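Local coordinates for protein GH86A beta-porphyranase (Bacteroides plebeius, PDB 4AW7) that hydrolyses the sulfated red-seaweed polysaccharide porphyran at its beta-D-galactopyranose-(1->4)-alpha-L-galactopyranose-6-sulfate linkages, at residues K189-W200 against Y222-L230. Sequence-based numbering, arbitrary orientation.
With K (potassium ion), chain F; GLA (alpha-D-galactopyranose), chain B.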
ATOM      1  N   LYS A 189      -3.316  10.174  14.257  1.00 10.29           N
ATOM      2  CA  LYS A 189      -3.585  10.497  12.863  1.00 10.76           C
ATOM      3  C   LYS A 189      -4.884   9.844  12.447  1.00 11.10           C
ATOM      4  O   LYS A 189      -5.110   8.681  12.724  1.00 12.42           O
ATOM      5  CB  LYS A 189      -2.476   9.988  11.973  1.00 11.78           C
ATOM      6  CG  LYS A 189      -1.111  10.524  12.272  1.00 19.30           C
ATOM      7  CD  LYS A 189      -0.936  11.970  12.108  1.00 24.81           C
ATOM      8  CE  LYS A 189       0.325  12.453  12.886  1.00 28.13           C
ATOM      9  NZ  LYS A 189       1.471  11.558  12.669  1.00 30.34           N
ATOM     10  N   VAL A 190      -5.742  10.627  11.791  1.00  8.81           N
ATOM     11  CA  VAL A 190      -7.028  10.143  11.332  1.00  8.58           C
ATOM     12  C   VAL A 190      -6.952   9.860   9.833  1.00  8.23           C
ATOM     13  O   VAL A 190      -6.498  10.696   9.081  1.00  9.14           O
ATOM     14  CB  VAL A 190      -8.176  11.126  11.696  1.00  9.77           C
ATOM     15  CG1 VAL A 190      -9.497  10.525  11.283  1.00 10.59           C
ATOM     16  CG2 VAL A 190      -8.160  11.449  13.188  1.00 10.72           C
ATOM     17  N   ILE A 191      -7.339   8.651   9.436  1.00  8.05           N
ATOM     18  CA  ILE A 191      -7.229   8.199   8.055  1.00  7.78           C
ATOM     19  C   ILE A 191      -8.567   7.661   7.584  1.00  7.73           C
ATOM     20  O   ILE A 191      -9.352   7.152   8.399  1.00  8.00           O
ATOM     21  CB  ILE A 191      -6.088   7.176   7.897  1.00  7.75           C
ATOM     22  CG1 ILE A 191      -6.292   5.980   8.819  1.00  9.15           C
ATOM     23  CG2 ILE A 191      -4.733   7.832   8.131  1.00  9.64           C
ATOM     24  CD1 ILE A 191      -5.373   4.769   8.549  1.00  9.51           C
ATOM     25  N   GLY A 192      -8.819   7.737   6.292  1.00  7.53           N
ATOM     26  CA  GLY A 192     -10.037   7.153   5.741  1.00  7.85           C
ATOM     27  C   GLY A 192      -9.966   7.047   4.251  1.00  7.46           C
ATOM     28  O   GLY A 192      -9.086   7.635   3.622  1.00  7.77           O
ATOM     29  N   TYR A 193     -10.882   6.317   3.627  1.00  8.14           N
ATOM     30  CA  TYR A 193     -12.082   5.686   4.209  1.00  7.74           C
ATOM     31  C   TYR A 193     -12.033   4.170   4.285  1.00  7.66           C
ATOM     32  O   TYR A 193     -13.058   3.541   4.392  1.00  8.54           O
ATOM     33  CB  TYR A 193     -13.343   6.163   3.470  1.00  8.16           C
ATOM     34  CG  TYR A 193     -13.425   5.756   2.009  1.00  8.06           C
ATOM     35  CD1 TYR A 193     -14.026   4.571   1.611  1.00  7.75           C
ATOM     36  CD2 TYR A 193     -12.927   6.584   1.007  1.00  8.97           C
ATOM     37  CE1 TYR A 193     -14.102   4.216   0.275  1.00  8.19           C
ATOM     38  CE2 TYR A 193     -13.007   6.221  -0.307  1.00  9.53           C
ATOM     39  CZ  TYR A 193     -13.571   5.043  -0.675  1.00  9.65           C
ATOM     40  OH  TYR A 193     -13.666   4.681  -2.035  1.00 12.01           O
ATOM     41  N   ALA A 194     -10.843   3.597   4.263  1.00  7.70           N
ATOM     42  CA  ALA A 194     -10.669   2.156   4.342  1.00  7.19           C
ATOM     43  C   ALA A 194     -11.349   1.498   3.158  1.00  7.28           C
ATOM     44  O   ALA A 194     -12.106   0.526   3.300  1.00  8.79           O
ATOM     45  CB  ALA A 194     -11.185   1.574   5.692  1.00  7.89           C
ATOM     46  N   ALA A 195     -11.015   1.986   1.957  1.00  7.77           N
ATOM     47  CA  ALA A 195     -11.761   1.630   0.737  1.00  8.81           C
ATOM     48  C   ALA A 195     -11.560   0.161   0.360  1.00  9.12           C
ATOM     49  O   ALA A 195     -10.433  -0.293   0.094  1.00 10.17           O
ATOM     50  CB  ALA A 195     -11.278   2.510  -0.368  1.00 10.17           C
ATOM     51  N   ALA A 196     -12.668  -0.553   0.250  1.00 10.05           N
ATOM     52  CA  ALA A 196     -12.643  -1.976  -0.125  1.00 12.77           C
ATOM     53  C   ALA A 196     -12.516  -2.249  -1.552  1.00 14.47           C
ATOM     54  O   ALA A 196     -12.084  -3.330  -1.948  1.00 17.13           O
ATOM     55  CB  ALA A 196     -13.968  -2.625   0.293  1.00 15.76           C
ATOM     56  N   TYR A 197     -12.948  -1.333  -2.367  1.00 12.16           N
ATOM     57  CA  TYR A 197     -13.217  -1.650  -3.831  1.00 12.00           C
ATOM     58  C   TYR A 197     -12.770  -0.428  -4.613  1.00 10.31           C
ATOM     59  O   TYR A 197     -13.591   0.413  -4.986  1.00 11.19           O
ATOM     60  CB  TYR A 197     -14.712  -2.002  -4.117  1.00 13.17           C
ATOM     61  CG  TYR A 197     -15.098  -2.171  -5.582  1.00 13.22           C
ATOM     62  CD1 TYR A 197     -14.594  -3.245  -6.327  1.00 14.61           C
ATOM     63  CD2 TYR A 197     -16.018  -1.307  -6.206  1.00 13.02           C
ATOM     64  CE1 TYR A 197     -14.971  -3.450  -7.643  1.00 15.09           C
ATOM     65  CE2 TYR A 197     -16.389  -1.506  -7.554  1.00 12.96           C
ATOM     66  CZ  TYR A 197     -15.868  -2.569  -8.256  1.00 13.72           C
ATOM     67  OH  TYR A 197     -16.198  -2.774  -9.606  1.00 14.07           O
ATOM     68  N   PRO A 198     -11.467  -0.256  -4.867  1.00  9.65           N
ATOM     69  CA  PRO A 198     -10.955   1.023  -5.393  1.00  9.05           C
ATOM     70  C   PRO A 198     -11.061   1.084  -6.928  1.00  8.85           C
ATOM     71  O   PRO A 198     -10.074   1.329  -7.646  1.00  8.55           O
ATOM     72  CB  PRO A 198      -9.519   1.013  -4.897  1.00  9.41           C
ATOM     73  CG  PRO A 198      -9.135  -0.416  -4.900  1.00  9.66           C
ATOM     74  CD  PRO A 198     -10.374  -1.131  -4.392  1.00 10.24           C
ATOM     75  N   ALA A 199     -12.268   0.840  -7.420  1.00  8.71           N
ATOM     76  CA  ALA A 199     -12.578   0.784  -8.852  1.00  8.57           C
ATOM     77  C   ALA A 199     -12.875   2.173  -9.381  1.00  7.74           C
ATOM     78  O   ALA A 199     -13.992   2.476  -9.843  1.00  8.76           O
ATOM     79  CB  ALA A 199     -13.722  -0.212  -9.114  1.00 10.57           C
ATOM     80  N   TRP A 200     -11.897   3.074  -9.285  1.00  8.18           N
ATOM     81  CA  TRP A 200     -12.075   4.472  -9.644  1.00  7.47           C
ATOM     82  C   TRP A 200     -12.731   4.628 -11.007  1.00  7.92           C
ATOM     83  O   TRP A 200     -13.581   5.535 -11.223  1.00  8.68           O
ATOM     84  CB  TRP A 200     -10.755   5.221  -9.622  1.00  8.65           C
ATOM     85  CG  TRP A 200      -9.964   5.169  -8.331  1.00  7.81           C
ATOM     86  CD1 TRP A 200      -8.614   5.406  -8.255  1.00  7.51           C
ATOM     87  CD2 TRP A 200     -10.409   4.971  -6.958  1.00  7.68           C
ATOM     88  NE1 TRP A 200      -8.197   5.349  -6.961  1.00  7.66           N
ATOM     89  CE2 TRP A 200      -9.270   5.096  -6.137  1.00  7.50           C
ATOM     90  CE3 TRP A 200     -11.634   4.689  -6.338  1.00  7.63           C
ATOM     91  CZ2 TRP A 200      -9.324   4.912  -4.749  1.00  7.09           C
ATOM     92  CZ3 TRP A 200     -11.672   4.514  -4.966  1.00  8.27           C
ATOM     93  CH2 TRP A 200     -10.526   4.613  -4.192  1.00  8.20           C
ATOM     94  N   TYR A 222     -10.057  17.267   6.948  1.00 10.88           N
ATOM     95  CA  TYR A 222     -10.020  16.828   8.326  1.00 10.49           C
ATOM     96  C   TYR A 222      -9.248  15.521   8.514  1.00 10.23           C
ATOM     97  O   TYR A 222      -9.121  15.062   9.636  1.00 10.87           O
ATOM     98  CB  TYR A 222     -11.436  16.638   8.859  1.00 11.21           C
ATOM     99  CG  TYR A 222     -12.309  17.853   8.625  1.00 12.56           C
ATOM    100  CD1 TYR A 222     -12.162  18.995   9.397  1.00 15.26           C
ATOM    101  CD2 TYR A 222     -13.233  17.865   7.599  1.00 13.63           C
ATOM    102  CE1 TYR A 222     -12.959  20.121   9.168  1.00 17.74           C
ATOM    103  CE2 TYR A 222     -14.032  18.977   7.358  1.00 15.86           C
ATOM    104  CZ  TYR A 222     -13.881  20.113   8.135  1.00 18.27           C
ATOM    105  OH  TYR A 222     -14.672  21.231   7.917  1.00 23.78           O
ATOM    106  N   MET A 223      -8.756  14.947   7.416  1.00 10.00           N
ATOM    107  CA  MET A 223      -7.967  13.716   7.466  1.00  9.29           C
ATOM    108  C   MET A 223      -6.496  14.020   7.426  1.00  9.74           C
ATOM    109  O   MET A 223      -6.040  14.918   6.725  1.00 10.57           O
ATOM    110  CB  MET A 223      -8.271  12.843   6.238  1.00  9.74           C
ATOM    111  CG  MET A 223      -9.736  12.322   6.154  1.00  9.83           C
ATOM    112  SD  MET A 223     -10.228  11.264   7.525  1.00 10.22           S
ATOM    113  CE  MET A 223     -11.244  12.419   8.524  1.00 11.20           C
ATOM    114  N   ASP A 224      -5.711  13.216   8.144  1.00  8.78           N
ATOM    115  CA  ASP A 224      -4.261  13.226   7.988  1.00  8.78           C
ATOM    116  C   ASP A 224      -3.783  12.429   6.784  1.00  8.58           C
ATOM    117  O   ASP A 224      -2.725  12.712   6.208  1.00  9.92           O
ATOM    118  CB  ASP A 224      -3.624  12.724   9.260  1.00  9.62           C
ATOM    119  CG  ASP A 224      -3.950  13.611  10.433  1.00  9.99           C
ATOM    120  OD1 ASP A 224      -3.483  14.770  10.391  1.00 13.40           O
ATOM    121  OD2 ASP A 224      -4.663  13.196  11.344  1.00 10.46           O
ATOM    122  N   GLY A 225      -4.552  11.418   6.371  1.00  8.56           N
ATOM    123  CA  GLY A 225      -4.197  10.611   5.205  1.00  9.02           C
ATOM    124  C   GLY A 225      -5.335   9.777   4.704  1.00  7.93           C
ATOM    125  O   GLY A 225      -6.402   9.783   5.294  1.00  8.11           O
ATOM    126  N   PHE A 226      -5.071   9.130   3.580  1.00  7.53           N
ATOM    127  CA  PHE A 226      -6.114   8.393   2.850  1.00  7.44           C
ATOM    128  C   PHE A 226      -5.761   6.938   2.810  1.00  6.95           C
ATOM    129  O   PHE A 226      -4.622   6.567   2.531  1.00  7.96           O
ATOM    130  CB  PHE A 226      -6.296   8.980   1.449  1.00  7.32           C
ATOM    131  CG  PHE A 226      -6.721  10.431   1.507  1.00  7.99           C
ATOM    132  CD1 PHE A 226      -7.948  10.771   2.059  1.00  9.44           C
ATOM    133  CD2 PHE A 226      -5.907  11.440   1.043  1.00  9.53           C
ATOM    134  CE1 PHE A 226      -8.335  12.098   2.172  1.00  9.87           C
ATOM    135  CE2 PHE A 226      -6.292  12.777   1.164  1.00 10.52           C
ATOM    136  CZ  PHE A 226      -7.506  13.095   1.726  1.00 10.15           C
ATOM    137  N   SER A 227      -6.761   6.093   3.058  1.00  6.97           N
ATOM    138  CA  SER A 227      -6.559   4.666   3.183  1.00  6.42           C
ATOM    139  C   SER A 227      -7.413   3.856   2.223  1.00  7.12           C
ATOM    140  O   SER A 227      -8.583   4.153   1.989  1.00  7.09           O
ATOM    141  CB  SER A 227      -6.789   4.215   4.620  1.00  7.14           C
ATOM    142  OG  SER A 227      -8.113   4.362   5.059  1.00  7.50           O
ATOM    143  N   VAL A 228      -6.786   2.803   1.695  1.00  7.32           N
ATOM    144  CA  VAL A 228      -7.378   1.874   0.776  1.00  8.17           C
ATOM    145  C   VAL A 228      -6.885   0.467   1.094  1.00  8.37           C
ATOM    146  O   VAL A 228      -5.846   0.277   1.714  1.00  9.30           O
ATOM    147  CB  VAL A 228      -7.107   2.227  -0.680  1.00 11.34           C
ATOM    148  CG1 VAL A 228      -7.495   3.689  -1.049  1.00 12.94           C
ATOM    149  CG2 VAL A 228      -5.754   1.929  -1.018  1.00 14.42           C
ATOM    150  N   HIS A 229      -7.649  -0.515   0.633  1.00  7.01           N
ATOM    151  CA  HIS A 229      -7.293  -1.923   0.688  1.00  6.86           C
ATOM    152  C   HIS A 229      -6.936  -2.398  -0.706  1.00  7.01           C
ATOM    153  O   HIS A 229      -7.630  -2.036  -1.680  1.00  8.09           O
ATOM    154  CB  HIS A 229      -8.473  -2.729   1.214  1.00  7.90           C
ATOM    155  CG  HIS A 229      -8.854  -2.363   2.612  1.00  8.41           C
ATOM    156  ND1 HIS A 229     -10.027  -2.783   3.213  1.00  9.88           N
ATOM    157  CD2 HIS A 229      -8.209  -1.590   3.514  1.00  8.89           C
ATOM    158  CE1 HIS A 229     -10.033  -2.300   4.453  1.00  9.45           C
ATOM    159  NE2 HIS A 229      -8.954  -1.575   4.651  1.00 10.25           N
ATOM    160  N   LEU A 230      -5.849  -3.154  -0.812  1.00  7.00           N
ATOM    161  CA  LEU A 230      -5.356  -3.645  -2.100  1.00  7.37           C
ATOM    162  C   LEU A 230      -5.307  -5.157  -2.116  1.00  7.10           C
ATOM    163  O   LEU A 230      -4.498  -5.765  -1.401  1.00  7.57           O
ATOM    164  CB  LEU A 230      -3.958  -3.084  -2.397  1.00  7.39           C
ATOM    165  CG  LEU A 230      -3.865  -1.577  -2.596  1.00  8.62           C
ATOM    166  CD1 LEU A 230      -2.391  -1.188  -2.698  1.00  9.83           C
ATOM    167  CD2 LEU A 230      -4.686  -1.089  -3.802  1.00 10.28           C
TER
HETATM  168  K     K F1616     -14.262   1.903  -2.362  0.50 23.32           K
HETATM  169  C1  GLA B   1     -11.799  -6.537   3.487  0.50 15.36           C
HETATM  170  C2  GLA B   1     -12.263  -6.712   4.945  0.50 14.63           C
HETATM  171  C3  GLA B   1     -11.593  -7.910   5.594  0.50 14.63           C
HETATM  172  C4  GLA B   1     -11.613  -9.126   4.702  0.50 17.67           C
HETATM  173  C5  GLA B   1     -11.005  -8.766   3.335  0.50 20.35           C
HETATM  174  C6  GLA B   1     -10.735 -10.078   2.510  0.50 23.95           C
HETATM  175  O1  GLA B   1     -10.581  -5.953   3.300  0.50 22.32           O
HETATM  176  O2  GLA B   1     -12.027  -5.475   5.691  0.50 11.88           O
HETATM  177  O3  GLA B   1     -12.268  -8.315   6.755  0.50 13.68           O
HETATM  178  O4  GLA B   1     -12.965  -9.599   4.545  0.50 19.21           O
HETATM  179  O5  GLA B   1     -11.930  -7.738   2.750  0.50 20.39           O
HETATM  180  O6  GLA B   1      -9.342 -10.533   2.804  0.50 24.77           O
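Asp224 grips Val190 where strand 189-195 begins and just ahead of strand 225-230: its OD2, through the anti lone pair, takes a nearly straight bond from Val190 N (2.8 Å, 168°), while Asp224 N gives one to Val190 O (2.8 Å), lying in the carbonyl plane. A carboxylate suits this place because it extends the pairing beyond the regular strand; chi1 of -62° sets CG beside the backbone N, and the turn about CB-CG brings OD2 to Val190 N. With an alanine in place of Asp224, Val190 N would probably lose its acceptor and His179, the second partner of OD2, its mate. Beside this grip, Val190 CG1 packs on Met223 CE at 3.8 Å. Farther along, Ser227 N bonds to Gly192 O, and Ser227 OG, set between its backbone N and carbonyl carbon (chi1 66°), accepts Ala194 N at 2.9 Å. Here Tyr193 and Ala194 together face Ser227, an extra residue as in a beta bulge, to which the cis peptide before Tyr193 probably contributes. These are neighbouring parallel strands of the catalytic (beta/alpha)-barrel, joined by a helical crossover. Toward their C-terminal ends, Ala195 O receives His229 N (2.8 Å), and Ala194 O lies over one face of the imidazole, whose ND1 is 3.2 Å from galactose GLA O1. The small methyl of Ala194 lets this substrate-binding ring lie close against the strand. In the next shell, Glu142 bonds to Ser227 OG and Glu146, the probable proton donor, to His229 ND1, while Tyr193 OH and Tyr197 O bind potassium together with Tyr207.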